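Local atomic coordinates of SIRV1 hypothetical protein ORF119 (Sulfolobus islandicus rudivirus 1 variant xx, PDB entry 2X3G), a protein that is of unknown function but may act at the host membrane, and belongs to the 117-like family of viral proteins. Residues H10-T23 against S88-I102. Numbering follows the deposited sequence.
Sequences HFSYIYTYFITITT and SDIRIELVPKSISDI
The imidazole of H10 is sandwiched between K97 and I102. K97 CD lies over one face, 4.0 Å from the centroid of the H10 ring, and I102 CB lies over the opposite face, 3.7 Å from the same centroid; both are CH-pi contacts. With CG anti to the backbone N (chi1 -172°), the ring reaches the inverse gamma turn centred on K97 and is gripped at both nitrogens. NE2 of H10 donates to P96 O at 2.9 Å, the acceptor lying in the ring plane although the donor sits above the carbonyl plane; S98 N reaches P96 O from the opposite face. H10 ND1 pairs with T16 OG1 (2.7 Å), and the two bonds together fix the ring's rotation.

K97, bent at chi2 (-50°), crosses that ring and sends NZ among the carbonyls of the loop joining helix 2-10 to strand 15-22, where it donates to H10 O and to Y13 O, each at 2.8 Å. A weaker bond to T16 OG1 and a water shared with T16 N and V95 O add to the grip on the ammonium. F11 presents its ring edge to K97 O and I99 N, while its CE2 touches I99 CG1.

Beyond V95 N to T16 O, 15-22 and 89-94 pair as antiparallel strands, their axes at 156°, with F18-E93, T20-R91 and T22-D89 as hydrogen-bonded pairs. On the face carrying Y17, I19 and I21, L94 CD2 sits over the Y17 ring, 3.9 Å from its centroid, and I19 CG2 meets I90 CG2.

Strand 89-94 is an outermost strand of this chain's four-stranded antiparallel sheet (order 49-55, 64-71, 15-22, 89-94), whereas 15-22 also bonds to 64-71. Helix 77-82 packs against I90 and I92; on the opposite face, helix 99-109 covers F18 through V105, Y108 and M109.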
loop_
_atom_site.group_PDB
_atom_site.type_symbol
_atom_site.label_atom_id
_atom_site.label_comp_id
_atom_site.label_asym_id
_atom_site.label_seq_id
_atom_site.Cartn_x
_atom_site.Cartn_y
_atom_site.Cartn_z
ATOM N N HIS A 10 -8.680 1.244 20.535
ATOM C CA HIS A 10 -10.070 0.822 20.386
ATOM C C HIS A 10 -10.698 0.496 21.743
ATOM O O HIS A 10 -11.856 0.820 22.001
ATOM C CB HIS A 10 -10.149 -0.418 19.511
ATOM C CG HIS A 10 -11.544 -0.816 19.158
ATOM N ND1 HIS A 10 -12.502 0.083 18.756
ATOM C CD2 HIS A 10 -12.137 -2.033 19.140
ATOM C CE1 HIS A 10 -13.628 -0.561 18.498
ATOM N NE2 HIS A 10 -13.425 -1.848 18.702
ATOM N N PHE A 11 -9.918 -0.138 22.603
ATOM C CA PHE A 11 -10.441 -0.642 23.862
ATOM C C PHE A 11 -10.084 0.237 25.052
ATOM O O PHE A 11 -10.245 -0.195 26.200
ATOM C CB PHE A 11 -9.979 -2.087 24.061
ATOM C CG PHE A 11 -10.654 -3.073 23.166
ATOM C CD1 PHE A 11 -12.005 -3.326 23.312
ATOM C CD2 PHE A 11 -9.941 -3.778 22.190
ATOM C CE1 PHE A 11 -12.640 -4.260 22.507
ATOM C CE2 PHE A 11 -10.565 -4.716 21.396
ATOM C CZ PHE A 11 -11.911 -4.952 21.543
ATOM N N SER A 12 -9.612 1.463 24.794
ATOM C CA SER A 12 -9.385 2.460 25.845
ATOM C C SER A 12 -10.108 3.781 25.606
ATOM O O SER A 12 -10.155 4.626 26.493
ATOM C CB SER A 12 -7.880 2.717 26.036
ATOM O OG SER A 12 -7.217 2.949 24.800
ATOM N N TYR A 13 -10.663 3.965 24.407
ATOM C CA TYR A 13 -11.463 5.139 24.078
ATOM C C TYR A 13 -12.922 4.767 23.927
ATOM O O TYR A 13 -13.238 3.713 23.403
ATOM C CB TYR A 13 -10.933 5.805 22.786
ATOM C CG TYR A 13 -9.653 6.542 23.045
ATOM C CD1 TYR A 13 -9.650 7.916 23.283
ATOM C CD2 TYR A 13 -8.447 5.880 23.142
ATOM C CE1 TYR A 13 -8.493 8.574 23.545
ATOM C CE2 TYR A 13 -7.283 6.537 23.400
ATOM C CZ TYR A 13 -7.305 7.895 23.623
ATOM O OH TYR A 13 -6.147 8.576 23.922
ATOM N N ILE A 14 -13.817 5.661 24.352
ATOM C CA ILE A 14 -15.236 5.325 24.343
ATOM C C ILE A 14 -15.708 5.110 22.912
ATOM O O ILE A 14 -16.369 4.114 22.613
ATOM C CB ILE A 14 -16.074 6.417 25.057
ATOM C CG1 ILE A 14 -15.744 6.443 26.554
ATOM C CG2 ILE A 14 -17.554 6.165 24.884
ATOM C CD1 ILE A 14 -16.233 7.692 27.231
ATOM N N TYR A 15 -15.279 5.996 22.020
ATOM C CA TYR A 15 -15.758 6.004 20.641
ATOM C C TYR A 15 -14.639 5.733 19.650
ATOM O O TYR A 15 -13.597 6.372 19.702
ATOM C CB TYR A 15 -16.405 7.343 20.309
ATOM C CG TYR A 15 -17.471 7.740 21.300
ATOM C CD1 TYR A 15 -18.691 7.090 21.298
ATOM C CD2 TYR A 15 -17.244 8.739 22.265
ATOM C CE1 TYR A 15 -19.676 7.415 22.236
ATOM C CE2 TYR A 15 -18.206 9.067 23.189
ATOM C CZ TYR A 15 -19.427 8.419 23.162
ATOM O OH TYR A 15 -20.410 8.726 24.071
ATOM N N THR A 16 -14.877 4.763 18.771
ATOM C CA THR A 16 -14.011 4.477 17.628
ATOM C C THR A 16 -14.864 4.666 16.377
ATOM O O THR A 16 -15.774 3.873 16.118
ATOM C CB THR A 16 -13.513 3.029 17.605
ATOM O OG1 THR A 16 -12.747 2.728 18.787
ATOM C CG2 THR A 16 -12.641 2.828 16.375
ATOM N N TYR A 17 -14.576 5.725 15.633
ATOM C CA TYR A 17 -15.316 6.037 14.411
ATOM C C TYR A 17 -14.491 5.609 13.213
ATOM O O TYR A 17 -13.316 5.971 13.113
ATOM C CB TYR A 17 -15.569 7.527 14.319
ATOM C CG TYR A 17 -16.491 8.082 15.364
ATOM C CD1 TYR A 17 -17.859 7.937 15.243
ATOM C CD2 TYR A 17 -15.982 8.741 16.488
ATOM C CE1 TYR A 17 -18.720 8.458 16.187
ATOM C CE2 TYR A 17 -16.851 9.276 17.452
ATOM C CZ TYR A 17 -18.225 9.113 17.279
ATOM O OH TYR A 17 -19.108 9.611 18.188
ATOM N N PHE A 18 -15.116 4.842 12.321
ATOM C CA PHE A 18 -14.538 4.411 11.057
ATOM C C PHE A 18 -15.215 5.226 9.972
ATOM O O PHE A 18 -16.403 5.062 9.725
ATOM C CB PHE A 18 -14.734 2.890 10.864
ATOM C CG PHE A 18 -14.328 2.382 9.517
ATOM C CD1 PHE A 18 -13.141 2.790 8.939
ATOM C CD2 PHE A 18 -15.127 1.484 8.836
ATOM C CE1 PHE A 18 -12.779 2.349 7.682
ATOM C CE2 PHE A 18 -14.767 1.017 7.595
ATOM C CZ PHE A 18 -13.586 1.449 7.010
ATOM N N ILE A 19 -14.443 6.138 9.376
ATOM C CA ILE A 19 -14.912 7.044 8.356
ATOM C C ILE A 19 -14.276 6.709 7.005
ATOM O O ILE A 19 -13.061 6.598 6.886
ATOM C CB ILE A 19 -14.520 8.480 8.733
ATOM C CG1 ILE A 19 -14.848 8.771 10.207
ATOM C CG2 ILE A 19 -15.141 9.492 7.735
ATOM C CD1 ILE A 19 -14.298 10.117 10.693
ATOM N N THR A 20 -15.117 6.532 5.989
ATOM C CA THR A 20 -14.658 6.333 4.650
ATOM C C THR A 20 -15.093 7.523 3.811
ATOM O O THR A 20 -16.259 7.911 3.828
ATOM C CB THR A 20 -15.213 5.044 4.067
ATOM O OG1 THR A 20 -14.915 3.987 4.964
ATOM C CG2 THR A 20 -14.566 4.742 2.718
ATOM N N ILE A 21 -14.147 8.080 3.065
ATOM C CA ILE A 21 -14.397 9.267 2.247
ATOM C C ILE A 21 -13.968 8.935 0.827
ATOM O O ILE A 21 -12.864 8.434 0.619
ATOM C CB ILE A 21 -13.608 10.496 2.790
ATOM C CG1 ILE A 21 -13.890 10.691 4.279
ATOM C CG2 ILE A 21 -13.912 11.782 1.975
ATOM C CD1 ILE A 21 -12.810 10.122 5.170
ATOM N N THR A 22 -14.868 9.157 -0.130
ATOM C CA THR A 22 -14.548 9.029 -1.534
ATOM C C THR A 22 -14.879 10.317 -2.273
ATOM O O THR A 22 -15.870 10.987 -1.973
ATOM C CB THR A 22 -15.322 7.850 -2.152
ATOM O OG1 THR A 22 -15.037 6.659 -1.389
ATOM C CG2 THR A 22 -14.918 7.643 -3.597
ATOM N N THR A 23 -14.033 10.677 -3.237
ATOM C CA THR A 23 -14.367 11.742 -4.170
ATOM C C THR A 23 -14.240 11.227 -5.580
ATOM O O THR A 23 -13.608 10.200 -5.812
ATOM C CB THR A 23 -13.444 12.947 -4.029
ATOM O OG1 THR A 23 -12.111 12.579 -4.400
ATOM C CG2 THR A 23 -13.447 13.448 -2.610
ATOM N N SER A 88 -17.645 15.218 -1.113
ATOM C CA SER A 88 -17.173 13.879 -0.797
ATOM C C SER A 88 -18.370 13.011 -0.503
ATOM O O SER A 88 -19.378 13.513 -0.010
ATOM C CB SER A 88 -16.285 13.903 0.440
ATOM O OG SER A 88 -15.037 14.509 0.164
ATOM N N ASP A 89 -18.277 11.731 -0.854
ATOM C CA ASP A 89 -19.157 10.703 -0.307
ATOM C C ASP A 89 -18.556 10.162 0.978
ATOM O O ASP A 89 -17.473 9.545 0.959
ATOM C CB ASP A 89 -19.342 9.582 -1.314
ATOM C CG ASP A 89 -20.174 9.997 -2.502
ATOM O OD1 ASP A 89 -21.029 10.917 -2.375
ATOM O OD2 ASP A 89 -19.986 9.378 -3.559
ATOM N N ILE A 90 -19.257 10.365 2.092
ATOM C CA ILE A 90 -18.728 10.066 3.407
ATOM C C ILE A 90 -19.650 9.087 4.121
ATOM O O ILE A 90 -20.863 9.264 4.119
ATOM C CB ILE A 90 -18.598 11.358 4.271
ATOM C CG1 ILE A 90 -17.600 12.326 3.618
ATOM C CG2 ILE A 90 -18.214 11.012 5.689
ATOM C CD1 ILE A 90 -17.531 13.739 4.225
ATOM N N ARG A 91 -19.060 8.067 4.729
ATOM C CA ARG A 91 -19.783 7.152 5.587
ATOM C C ARG A 91 -19.079 7.135 6.929
ATOM O O ARG A 91 -17.856 7.176 6.991
ATOM C CB ARG A 91 -19.812 5.768 4.942
ATOM C CG ARG A 91 -20.504 4.721 5.738
ATOM C CD ARG A 91 -20.357 3.387 5.009
ATOM N NE ARG A 91 -20.903 2.307 5.802
ATOM C CZ ARG A 91 -21.098 1.083 5.337
ATOM N NH1 ARG A 91 -20.809 0.790 4.074
ATOM N NH2 ARG A 91 -21.603 0.168 6.135
ATOM N N ILE A 92 -19.865 7.151 8.000
ATOM C CA ILE A 92 -19.331 7.118 9.348
ATOM C C ILE A 92 -20.009 5.986 10.109
ATOM O O ILE A 92 -21.225 5.882 10.110
ATOM C CB ILE A 92 -19.527 8.455 10.110
ATOM C CG1 ILE A 92 -18.936 9.618 9.326
ATOM C CG2 ILE A 92 -18.911 8.378 11.537
ATOM C CD1 ILE A 92 -19.154 11.011 9.978
ATOM N N GLU A 93 -19.197 5.154 10.764
ATOM C CA GLU A 93 -19.680 4.010 11.520
ATOM C C GLU A 93 -19.004 4.064 12.877
ATOM O O GLU A 93 -17.838 4.443 12.984
ATOM C CB GLU A 93 -19.296 2.679 10.832
ATOM C CG GLU A 93 -20.050 2.320 9.563
ATOM C CD GLU A 93 -21.498 1.911 9.808
ATOM O OE1 GLU A 93 -21.867 1.591 10.967
ATOM O OE2 GLU A 93 -22.281 1.915 8.833
ATOM N N LEU A 94 -19.733 3.679 13.914
ATOM C CA LEU A 94 -19.123 3.431 15.202
ATOM C C LEU A 94 -18.727 1.995 15.193
ATOM O O LEU A 94 -19.560 1.126 14.946
ATOM C CB LEU A 94 -20.112 3.671 16.351
ATOM C CG LEU A 94 -19.972 4.939 17.169
ATOM C CD1 LEU A 94 -20.942 4.827 18.361
ATOM C CD2 LEU A 94 -18.542 5.181 17.664
ATOM N N VAL A 95 -17.456 1.717 15.447
ATOM C CA VAL A 95 -16.989 0.341 15.445
ATOM C C VAL A 95 -17.274 -0.282 16.803
ATOM O O VAL A 95 -16.749 0.192 17.804
ATOM C CB VAL A 95 -15.471 0.256 15.183
ATOM C CG1 VAL A 95 -15.049 -1.218 15.168
ATOM C CG2 VAL A 95 -15.140 0.954 13.850
ATOM N N PRO A 96 -18.067 -1.367 16.840
ATOM C CA PRO A 96 -18.338 -1.956 18.167
ATOM C C PRO A 96 -17.071 -2.469 18.865
ATOM O O PRO A 96 -16.079 -2.844 18.211
ATOM C CB PRO A 96 -19.295 -3.113 17.854
ATOM C CG PRO A 96 -19.862 -2.783 16.480
ATOM C CD PRO A 96 -18.735 -2.120 15.761
ATOM N N LYS A 97 -17.135 -2.525 20.189
ATOM C CA LYS A 97 -16.007 -2.983 21.000
ATOM C C LYS A 97 -15.827 -4.490 20.972
ATOM O O LYS A 97 -15.991 -5.183 21.999
ATOM C CB LYS A 97 -16.175 -2.515 22.441
ATOM C CG LYS A 97 -16.287 -0.975 22.590
ATOM C CD LYS A 97 -15.161 -0.237 21.840
ATOM C CE LYS A 97 -15.196 1.273 22.205
ATOM N NZ LYS A 97 -14.247 2.094 21.405
ATOM N N SER A 98 -15.485 -5.016 19.795
ATOM C CA SER A 98 -15.190 -6.422 19.635
ATOM C C SER A 98 -13.884 -6.508 18.867
ATOM O O SER A 98 -13.607 -5.638 18.037
ATOM C CB SER A 98 -16.333 -7.172 18.933
ATOM O OG SER A 98 -16.065 -7.473 17.577
ATOM N N ILE A 99 -13.074 -7.513 19.204
ATOM C CA ILE A 99 -11.760 -7.701 18.580
ATOM C C ILE A 99 -11.944 -8.004 17.111
ATOM O O ILE A 99 -11.246 -7.450 16.264
ATOM C CB ILE A 99 -10.936 -8.818 19.244
ATOM C CG1 ILE A 99 -10.559 -8.421 20.674
ATOM C CG2 ILE A 99 -9.663 -9.118 18.431
ATOM C CD1 ILE A 99 -10.009 -9.531 21.529
ATOM N N SER A 100 -12.898 -8.880 16.813
ATOM C CA SER A 100 -13.188 -9.264 15.436
ATOM C C SER A 100 -13.560 -8.074 14.575
ATOM O O SER A 100 -13.098 -7.968 13.448
ATOM C CB SER A 100 -14.312 -10.296 15.386
ATOM O OG SER A 100 -14.681 -10.526 14.039
ATOM N N ASP A 101 -14.373 -7.164 15.113
ATOM C CA ASP A 101 -14.838 -6.031 14.338
ATOM C C ASP A 101 -13.715 -5.065 14.033
ATOM O O ASP A 101 -13.586 -4.640 12.894
ATOM C CB ASP A 101 -15.967 -5.294 15.037
ATOM C CG ASP A 101 -17.280 -6.027 14.951
ATOM O OD1 ASP A 101 -17.441 -6.928 14.096
ATOM O OD2 ASP A 101 -18.147 -5.717 15.770
ATOM N N ILE A 102 -12.910 -4.712 15.030
ATOM C CA ILE A 102 -11.827 -3.742 14.801
ATOM C C ILE A 102 -10.749 -4.334 13.886
ATOM O O ILE A 102 -10.260 -3.641 12.996
ATOM C CB ILE A 102 -11.239 -3.127 16.130
ATOM C CG1 ILE A 102 -10.368 -1.901 15.801
ATOM C CG2 ILE A 102 -10.484 -4.145 16.969
ATOM C CD1 ILE A 102 -11.168 -0.761 15.165
HETATM O O HOH W 1 -16.460 2.281 19.505
HETATM O O HOH W 2 -17.180 4.000 7.247
HETATM O O HOH W 3 -17.517 6.638 0.966
#